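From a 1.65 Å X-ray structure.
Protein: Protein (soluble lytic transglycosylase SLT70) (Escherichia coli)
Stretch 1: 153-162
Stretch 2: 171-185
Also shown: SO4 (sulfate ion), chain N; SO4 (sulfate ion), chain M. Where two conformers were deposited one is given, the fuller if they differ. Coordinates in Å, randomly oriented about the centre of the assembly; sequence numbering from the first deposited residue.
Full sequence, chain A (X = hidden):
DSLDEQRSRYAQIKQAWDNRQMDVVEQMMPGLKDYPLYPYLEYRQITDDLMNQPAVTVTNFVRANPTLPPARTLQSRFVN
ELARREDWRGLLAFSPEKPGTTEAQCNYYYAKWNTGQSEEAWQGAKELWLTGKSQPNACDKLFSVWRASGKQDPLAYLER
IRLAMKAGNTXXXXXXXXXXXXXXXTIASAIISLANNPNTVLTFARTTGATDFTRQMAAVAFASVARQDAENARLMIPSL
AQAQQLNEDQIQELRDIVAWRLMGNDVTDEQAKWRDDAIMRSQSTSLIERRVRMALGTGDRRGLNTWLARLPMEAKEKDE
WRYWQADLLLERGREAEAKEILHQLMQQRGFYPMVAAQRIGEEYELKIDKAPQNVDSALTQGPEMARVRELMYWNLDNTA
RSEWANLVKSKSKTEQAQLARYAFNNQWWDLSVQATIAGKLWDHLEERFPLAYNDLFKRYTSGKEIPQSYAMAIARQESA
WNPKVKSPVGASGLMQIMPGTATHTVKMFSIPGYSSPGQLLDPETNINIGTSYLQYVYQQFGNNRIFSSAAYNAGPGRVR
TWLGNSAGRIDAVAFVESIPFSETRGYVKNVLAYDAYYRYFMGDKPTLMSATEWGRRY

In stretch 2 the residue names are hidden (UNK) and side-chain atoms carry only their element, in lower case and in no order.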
ATOM      1  N   ASP A 153     -32.008   6.636 -12.427  1.00 21.55           N
ATOM      2  CA  ASP A 153     -32.760   6.920 -11.195  1.00 22.03           C
ATOM      3  C   ASP A 153     -32.121   8.150 -10.538  1.00 23.51           C
ATOM      4  O   ASP A 153     -30.911   8.163 -10.295  1.00 20.36           O
ATOM      5  CB  ASP A 153     -32.655   5.703 -10.256  1.00 24.65           C
ATOM      6  CG  ASP A 153     -33.472   5.849  -8.957  1.00 27.10           C
ATOM      7  OD1 ASP A 153     -34.004   6.938  -8.658  1.00 27.89           O
ATOM      8  OD2 ASP A 153     -33.574   4.840  -8.227  1.00 29.02           O
ATOM      9  N   PRO A 154     -32.910   9.217 -10.291  1.00 23.06           N
ATOM     10  CA  PRO A 154     -32.320  10.407  -9.659  1.00 22.85           C
ATOM     11  C   PRO A 154     -31.666  10.077  -8.308  1.00 21.93           C
ATOM     12  O   PRO A 154     -30.698  10.728  -7.907  1.00 19.07           O
ATOM     13  CB  PRO A 154     -33.508  11.375  -9.534  1.00 23.24           C
ATOM     14  CG  PRO A 154     -34.720  10.473  -9.577  1.00 26.28           C
ATOM     15  CD  PRO A 154     -34.342   9.420 -10.578  1.00 25.21           C
ATOM     16  N   LEU A 155     -32.176   9.057  -7.619  1.00 20.67           N
ATOM     17  CA  LEU A 155     -31.582   8.654  -6.347  1.00 20.34           C
ATOM     18  C   LEU A 155     -30.156   8.144  -6.558  1.00 19.69           C
ATOM     19  O   LEU A 155     -29.320   8.276  -5.668  1.00 18.61           O
ATOM     20  CB  LEU A 155     -32.412   7.575  -5.643  1.00 23.85           C
ATOM     21  CG  LEU A 155     -33.734   7.999  -4.991  1.00 26.30           C
ATOM     22  CD1 LEU A 155     -34.390   6.762  -4.371  1.00 26.64           C
ATOM     23  CD2 LEU A 155     -33.506   9.075  -3.933  1.00 26.28           C
ATOM     24  N   ALA A 156     -29.885   7.548  -7.725  1.00 18.17           N
ATOM     25  CA  ALA A 156     -28.541   7.047  -8.030  1.00 18.05           C
ATOM     26  C   ALA A 156     -27.610   8.236  -8.262  1.00 16.46           C
ATOM     27  O   ALA A 156     -26.423   8.182  -7.924  1.00 16.19           O
ATOM     28  CB  ALA A 156     -28.564   6.139  -9.268  1.00 16.92           C
ATOM     29  N   TYR A 157     -28.158   9.317  -8.814  1.00 16.31           N
ATOM     30  CA  TYR A 157     -27.383  10.530  -9.070  1.00 15.46           C
ATOM     31  C   TYR A 157     -26.963  11.136  -7.728  1.00 17.09           C
ATOM     32  O   TYR A 157     -25.781  11.407  -7.490  1.00 15.51           O
ATOM     33  CB  TYR A 157     -28.209  11.554  -9.865  1.00 15.47           C
ATOM     34  CG  TYR A 157     -27.376  12.682 -10.441  1.00 15.19           C
ATOM     35  CD1 TYR A 157     -26.969  13.763  -9.645  1.00 15.35           C
ATOM     36  CD2 TYR A 157     -26.944  12.641 -11.766  1.00 14.96           C
ATOM     37  CE1 TYR A 157     -26.149  14.768 -10.157  1.00 15.43           C
ATOM     38  CE2 TYR A 157     -26.118  13.645 -12.292  1.00 15.77           C
ATOM     39  CZ  TYR A 157     -25.726  14.701 -11.480  1.00 15.54           C
ATOM     40  OH  TYR A 157     -24.899  15.665 -11.995  1.00 14.98           O
ATOM     41  N   LEU A 158     -27.931  11.275  -6.824  1.00 17.50           N
ATOM     42  CA  LEU A 158     -27.672  11.846  -5.506  1.00 16.47           C
ATOM     43  C   LEU A 158     -26.717  10.957  -4.693  1.00 16.64           C
ATOM     44  O   LEU A 158     -25.855  11.463  -3.966  1.00 16.04           O
ATOM     45  CB  LEU A 158     -28.999  12.054  -4.766  1.00 18.77           C
ATOM     46  CG  LEU A 158     -28.986  13.098  -3.652  1.00 20.43           C
ATOM     47  CD1 LEU A 158     -28.594  14.473  -4.209  1.00 22.20           C
ATOM     48  CD2 LEU A 158     -30.366  13.147  -3.005  1.00 24.72           C
ATOM     49  N   GLU A 159     -26.831   9.639  -4.861  1.00 16.21           N
ATOM     50  CA  GLU A 159     -25.956   8.690  -4.170  1.00 14.45           C
ATOM     51  C   GLU A 159     -24.487   8.868  -4.573  1.00 13.87           C
ATOM     52  O   GLU A 159     -23.585   8.733  -3.741  1.00 12.68           O
ATOM     53  CB  GLU A 159     -26.422   7.252  -4.437  1.00 16.63           C
ATOM     54  CG  GLU A 159     -25.475   6.149  -3.948  1.00 16.61           C
ATOM     55  CD  GLU A 159     -25.257   6.133  -2.437  1.00 21.41           C
ATOM     56  OE1 GLU A 159     -25.935   6.895  -1.706  1.00 21.68           O
ATOM     57  OE2 GLU A 159     -24.393   5.347  -1.981  1.00 20.41           O
ATOM     58  N   ARG A 160     -24.231   9.161  -5.848  1.00 12.62           N
ATOM     59  CA  ARG A 160     -22.850   9.368  -6.250  1.00 10.38           C
ATOM     60  C   ARG A 160     -22.274  10.623  -5.591  1.00 11.63           C
ATOM     61  O   ARG A 160     -21.078  10.663  -5.280  1.00 12.23           O
ATOM     62  CB  ARG A 160     -22.679   9.437  -7.774  1.00 10.98           C
ATOM     63  CG  ARG A 160     -21.199   9.385  -8.140  1.00 11.79           C
ATOM     64  CD  ARG A 160     -20.925   9.323  -9.638  1.00 12.14           C
ATOM     65  NE  ARG A 160     -19.508   9.057  -9.858  1.00 10.86           N
ATOM     66  CZ  ARG A 160     -18.836   9.365 -10.961  1.00 12.26           C
ATOM     67  NH1 ARG A 160     -19.448   9.977 -11.969  1.00 13.14           N
ATOM     68  NH2 ARG A 160     -17.537   9.074 -11.043  1.00 12.82           N
ATOM     69  N   ILE A 161     -23.110  11.648  -5.397  1.00 10.76           N
ATOM     70  CA  ILE A 161     -22.667  12.883  -4.732  1.00 11.81           C
ATOM     71  C   ILE A 161     -22.244  12.546  -3.296  1.00 12.03           C
ATOM     72  O   ILE A 161     -21.180  12.975  -2.832  1.00 11.97           O
ATOM     73  CB  ILE A 161     -23.785  13.975  -4.730  1.00 12.17           C
ATOM     74  CG1 ILE A 161     -23.976  14.517  -6.152  1.00 14.36           C
ATOM     75  CG2 ILE A 161     -23.437  15.091  -3.739  1.00 14.86           C
ATOM     76  CD1 ILE A 161     -25.020  15.598  -6.286  1.00 13.96           C
ATOM     77  N   ARG A 162     -23.044  11.709  -2.627  1.00 11.49           N
ATOM     78  CA  ARG A 162     -22.735  11.285  -1.258  1.00 12.31           C
ATOM     79  C   ARG A 162     -21.415  10.505  -1.239  1.00 12.21           C
ATOM     80  O   ARG A 162     -20.541  10.767  -0.409  1.00 12.44           O
ATOM     81  CB  ARG A 162     -23.863  10.405  -0.696  1.00 12.99           C
ATOM     82  CG  ARG A 162     -23.703  10.078   0.793  1.00 15.26           C
ATOM     83  CD  ARG A 162     -24.762   9.087   1.271  1.00 15.06           C
ATOM     84  NE  ARG A 162     -24.528   7.763   0.703  1.00 17.95           N
ATOM     85  CZ  ARG A 162     -23.732   6.841   1.239  1.00 20.61           C
ATOM     86  NH1 ARG A 162     -23.126   7.065   2.391  1.00 22.13           N
ATOM     87  NH2 ARG A 162     -23.565   5.670   0.638  1.00 21.65           N
ATOM     88  N   UNK A 171     -14.167  17.944  -5.930  1.00 12.37           N
ATOM     89  CA  UNK A 171     -14.254  18.420  -7.301  1.00 12.08           C
ATOM     90  C   UNK A 171     -15.413  17.717  -8.010  1.00 12.75           C
ATOM     91  O   UNK A 171     -16.199  18.347  -8.732  1.00 11.56           O
ATOM     92  N   UNK A 172     -15.526  16.402  -7.812  1.00 10.55           N
ATOM     93  CA  UNK A 172     -16.612  15.631  -8.417  1.00 10.81           C
ATOM     94  C   UNK A 172     -17.952  16.038  -7.791  1.00 11.22           C
ATOM     95  O   UNK A 172     -18.952  16.153  -8.489  1.00 10.48           O
ATOM     96  c   UNK A 172     -17.749  13.451 -10.286  1.00 11.70           C
ATOM     97  c   UNK A 172     -16.372  14.124  -8.271  1.00 10.23           C
ATOM     98  c   UNK A 172     -17.047  11.725  -8.579  1.00 11.56           C
ATOM     99  c   UNK A 172     -17.461  13.177  -8.806  1.00  9.50           C
ATOM    100  N   UNK A 173     -17.968  16.274  -6.481  1.00 10.99           N
ATOM    101  CA  UNK A 173     -19.205  16.706  -5.826  1.00 11.55           C
ATOM    102  C   UNK A 173     -19.739  17.961  -6.519  1.00 12.39           C
ATOM    103  O   UNK A 173     -20.926  18.043  -6.858  1.00 13.33           O
ATOM    104  c   UNK A 173     -20.250  17.662  -3.706  1.00 11.39           C
ATOM    105  c   UNK A 173     -18.677  15.734  -3.561  1.00 11.75           C
ATOM    106  c   UNK A 173     -18.981  17.024  -4.309  1.00 11.12           C
ATOM    107  N   UNK A 174     -18.832  18.902  -6.769  1.00 11.89           N
ATOM    108  CA  UNK A 174     -19.172  20.155  -7.411  1.00 13.43           C
ATOM    109  C   UNK A 174     -19.641  19.980  -8.856  1.00 12.25           C
ATOM    110  O   UNK A 174     -20.632  20.592  -9.256  1.00 13.69           O
ATOM    111  c   UNK A 174     -18.151  22.322  -8.230  1.00 14.10           C
ATOM    112  o   UNK A 174     -17.977  21.624  -5.919  1.00 16.68           O
ATOM    113  c   UNK A 174     -18.003  21.149  -7.275  1.00 14.28           C
ATOM    114  N   UNK A 175     -18.950  19.143  -9.635  1.00 13.77           N
ATOM    115  CA  UNK A 175     -19.357  18.904 -11.021  1.00 13.02           C
ATOM    116  C   UNK A 175     -20.761  18.281 -11.067  1.00 12.62           C
ATOM    117  O   UNK A 175     -21.612  18.711 -11.858  1.00 13.59           O
ATOM    118  c   UNK A 175     -17.056  18.735 -12.019  1.00 13.63           C
ATOM    119  c   UNK A 175     -18.919  17.506 -13.125  1.00 14.43           C
ATOM    120  c   UNK A 175     -18.345  17.981 -11.773  1.00 13.94           C
ATOM    121  N   UNK A 176     -21.011  17.304 -10.200  1.00 11.21           N
ATOM    122  CA  UNK A 176     -22.305  16.626 -10.156  1.00 11.59           C
ATOM    123  C   UNK A 176     -23.423  17.590  -9.750  1.00 13.05           C
ATOM    124  O   UNK A 176     -24.469  17.639 -10.398  1.00 15.32           O
ATOM    125  c   UNK A 176     -21.929  13.633 -10.951  1.00 14.56           C
ATOM    126  c   UNK A 176     -22.251  15.425  -9.206  1.00 12.44           C
ATOM    127  c   UNK A 176     -21.332  13.176  -8.581  1.00 12.84           C
ATOM    128  c   UNK A 176     -21.384  14.233  -9.659  1.00 11.51           C
ATOM    129  N   UNK A 177     -23.178  18.387  -8.714  1.00 13.42           N
ATOM    130  CA  UNK A 177     -24.175  19.345  -8.243  1.00 13.73           C
ATOM    131  C   UNK A 177     -24.418  20.448  -9.277  1.00 15.01           C
ATOM    132  O   UNK A 177     -25.527  20.977  -9.373  1.00 15.65           O
ATOM    133  c   UNK A 177     -23.774  19.938  -6.887  1.00 14.62           C
ATOM    134  N   UNK A 178     -23.387  20.782 -10.053  1.00 14.45           N
ATOM    135  CA  UNK A 178     -23.534  21.794 -11.093  1.00 16.11           C
ATOM    136  C   UNK A 178     -24.462  21.323 -12.210  1.00 16.32           C
ATOM    137  O   UNK A 178     -25.047  22.138 -12.916  1.00 17.89           O
ATOM    138  N   UNK A 179     -24.582  20.007 -12.376  1.00 16.39           N
ATOM    139  CA  UNK A 179     -25.453  19.412 -13.397  1.00 17.85           C
ATOM    140  C   UNK A 179     -26.624  18.693 -12.711  1.00 16.57           C
ATOM    141  O   UNK A 179     -27.180  17.749 -13.250  1.00 16.27           O
ATOM    142  o   UNK A 179     -22.952  16.615 -15.567  0.50 23.26           O
ATOM    143  c   UNK A 179     -22.476  17.733 -15.377  0.50 20.88           C
ATOM    144  c   UNK A 179     -24.665  18.382 -14.229  0.50 18.09           C
ATOM    145  c   UNK A 179     -23.310  18.858 -14.766  0.50 20.64           C
ATOM    146  n   UNK A 179     -21.223  18.032 -15.688  0.50 25.34           N
ATOM    147  N   UNK A 180     -27.005  19.146 -11.519  1.00 17.41           N
ATOM    148  CA  UNK A 180     -28.077  18.500 -10.754  1.00 15.55           C
ATOM    149  C   UNK A 180     -29.430  18.307 -11.452  1.00 17.87           C
ATOM    150  O   UNK A 180     -29.914  19.209 -12.144  1.00 18.86           O
ATOM    151  s   UNK A 180     -28.213  17.288  -7.636  1.00 17.24           S
ATOM    152  c   UNK A 180     -29.165  18.571  -8.435  1.00 16.38           C
ATOM    153  c   UNK A 180     -27.669  18.149  -6.140  1.00 15.90           C
ATOM    154  c   UNK A 180     -28.332  19.299  -9.468  1.00 16.61           C
ATOM    155  N   UNK A 181     -30.026  17.104 -11.328  1.00 17.38           N
ATOM    156  CA  UNK A 181     -31.335  16.863 -11.944  1.00 18.46           C
ATOM    157  C   UNK A 181     -32.307  17.825 -11.246  1.00 19.36           C
ATOM    158  O   UNK A 181     -32.082  18.207 -10.095  1.00 18.55           O
ATOM    159  c   UNK A 181     -29.424  15.853 -10.836  1.00 16.64           C
ATOM    160  c   UNK A 181     -30.288  14.786 -11.460  1.00 18.43           C
ATOM    161  c   UNK A 181     -31.644  15.423 -11.539  1.00 18.61           C
ATOM    162  N   UNK A 182     -33.391  18.195 -11.922  1.00 19.78           N
ATOM    163  CA  UNK A 182     -34.371  19.121 -11.350  1.00 20.78           C
ATOM    164  C   UNK A 182     -34.902  18.718  -9.975  1.00 21.07           C
ATOM    165  O   UNK A 182     -35.188  19.587  -9.148  1.00 22.41           O
ATOM    166  c   UNK A 182     -35.530  19.328 -12.325  1.00 22.10           C
ATOM    167  N   UNK A 183     -34.976  17.413  -9.720  1.00 20.08           N
ATOM    168  CA  UNK A 183     -35.470  16.874  -8.447  1.00 22.24           C
ATOM    169  C   UNK A 183     -34.786  17.490  -7.222  1.00 22.07           C
ATOM    170  O   UNK A 183     -35.446  17.791  -6.212  1.00 23.14           O
ATOM    171  o   UNK A 183     -35.286  14.829 -10.702  1.00 28.28           O
ATOM    172  c   UNK A 183     -35.773  14.602  -9.564  1.00 28.07           C
ATOM    173  c   UNK A 183     -35.237  15.357  -8.364  1.00 23.58           C
ATOM    174  o   UNK A 183     -36.655  13.743  -9.347  1.00 28.79           O
ATOM    175  N   UNK A 184     -33.471  17.694  -7.323  1.00 19.37           N
ATOM    176  CA  UNK A 184     -32.688  18.205  -6.210  1.00 17.33           C
ATOM    177  C   UNK A 184     -32.007  19.547  -6.464  1.00 17.02           C
ATOM    178  O   UNK A 184     -31.077  19.923  -5.754  1.00 16.17           O
ATOM    179  c   UNK A 184     -33.093  13.099  -5.963  1.00 22.40           C
ATOM    180  c   UNK A 184     -32.089  13.509  -6.828  1.00 20.47           C
ATOM    181  c   UNK A 184     -33.633  13.987  -5.035  1.00 20.48           C
ATOM    182  c   UNK A 184     -31.632  17.161  -5.810  1.00 17.47           C
ATOM    183  o   UNK A 184     -33.535  11.799  -6.026  1.00 24.23           O
ATOM    184  c   UNK A 184     -33.150  15.298  -4.980  1.00 20.26           C
ATOM    185  c   UNK A 184     -31.618  14.818  -6.762  1.00 18.91           C
ATOM    186  c   UNK A 184     -32.138  15.732  -5.844  1.00 19.69           C
ATOM    187  N   UNK A 185     -32.473  20.270  -7.474  1.00 18.28           N
ATOM    188  CA  UNK A 185     -31.897  21.565  -7.819  1.00 20.46           C
ATOM    189  C   UNK A 185     -31.882  22.540  -6.643  1.00 19.90           C
ATOM    190  O   UNK A 185     -30.972  23.358  -6.517  1.00 20.76           O
ATOM    191  o   UNK A 185     -30.052  24.695  -9.247  0.62 23.80           O
ATOM    192  c   UNK A 185     -32.634  22.173  -9.014  0.62 20.92           C
ATOM    193  c   UNK A 185     -30.681  23.700  -9.624  0.62 22.73           C
ATOM    194  c   UNK A 185     -32.182  23.588  -9.380  0.62 21.75           C
ATOM    195  n   UNK A 185     -30.103  22.678 -10.247  0.62 23.47           N
TER
HETATM  196  S   SO4 N 713     -21.776   3.653   3.221  1.00 68.22           S
HETATM  197  O1  SO4 N 713     -21.301   3.891   1.841  1.00 66.99           O
HETATM  198  O2  SO4 N 713     -20.884   2.678   3.881  1.00 67.35           O
HETATM  199  O3  SO4 N 713     -21.768   4.923   3.973  1.00 66.88           O
HETATM  200  O4  SO4 N 713     -23.154   3.116   3.189  1.00 67.72           O
HETATM  201  S   SO4 M 712     -33.250  16.859 -15.464  1.00 61.99           S
HETATM  202  O1  SO4 M 712     -33.856  15.895 -14.524  1.00 61.02           O
HETATM  203  O2  SO4 M 712     -33.079  18.163 -14.797  1.00 61.12           O
HETATM  204  O3  SO4 M 712     -31.941  16.352 -15.926  1.00 61.19           O
HETATM  205  O4  SO4 M 712     -34.140  17.032 -16.632  1.00 62.75           O

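Position 171, on a helix entered from earlier in the chain, has no side-chain atoms and lies out of reach of stretch 1: Gly171. Position 172 carries four carbons forked at the second, and one fork tip lies 3.7 Å from NH2 of Arg160, over a face of the guanidinium; this is Leu172. At 173 one carbon bears two others, the branching of valine; a branch carbon of Val173 lies 3.8 Å from Ile161 O, where the CA atoms of Val173 and Ile161 approach to 5.3 Å.

Position 174 has a carbon carrying one oxygen and one carbon and points away from stretch 1, as Thr174. Position 175 repeats the three-carbon fork without reaching stretch 1 and is Val175. At 176 four carbons fork at the second; the first, CB, sits 3.6 Å from Ile161 CG1, and a terminal carbon lies 3.8 Å from Arg160 CG. This is Leu176, whose CD2 also packs 4.0 Å from Tyr157 CZ. A single carbon at 177 identifies Ala177, whose backbone N is 4.1 Å from Ile161 CD1. Position 178 has none and is Gly178; a CB here would be crowded by the carbonyl oxygen of Thr174.

At 179 three carbons end in one oxygen and one nitrogen: an amide, Gln179, whose CB is 3.5 Å from Tyr157 OH. Position 180 is an unbranched chain of two carbons, sulfur and a carbon, hence Met180; its CE reaches 3.7 Å from Ile161 CD1, while SD lies oblique to the Tyr157 ring. At 181 three carbons close onto the backbone nitrogen, as only proline does. Pro181 places CD 3.6 Å from the centroid of the Tyr157 ring, a CH-pi contact over its face.

Position 182 has one carbon, Ala182; Ala182 N donates to O2 of the chain M sulfate at 2.9 Å. At 183 two carbons end in two oxygens, giving Asp183, with OD2 3.8 Å from Pro154 CG. Position 184 bears a six-carbon ring with an oxygen, which lies 3.4 Å from Leu155 CD2: Tyr184. Position 185 has three carbons, the third carrying one oxygen and one nitrogen, and lies out of reach of stretch 1: the amide of Gln185.

The two helices run nearly antiparallel, at 154°, and two tyrosines join the stretches reciprocally. Tyr157 OH donates to Leu176 O at 2.6 Å, so the buried hydroxyl has a partner, while Pro181 covers a ring face. Tyr184 in turn receives Leu158 CD2 over its face, 3.9 Å from the ring centroid, and meets Pro154 O at its edge. Further along the helix, Ile161 packs against Val173, Leu176 and Met180.

Stretch 2 171-185: GLVTVLAGQMPADYQ
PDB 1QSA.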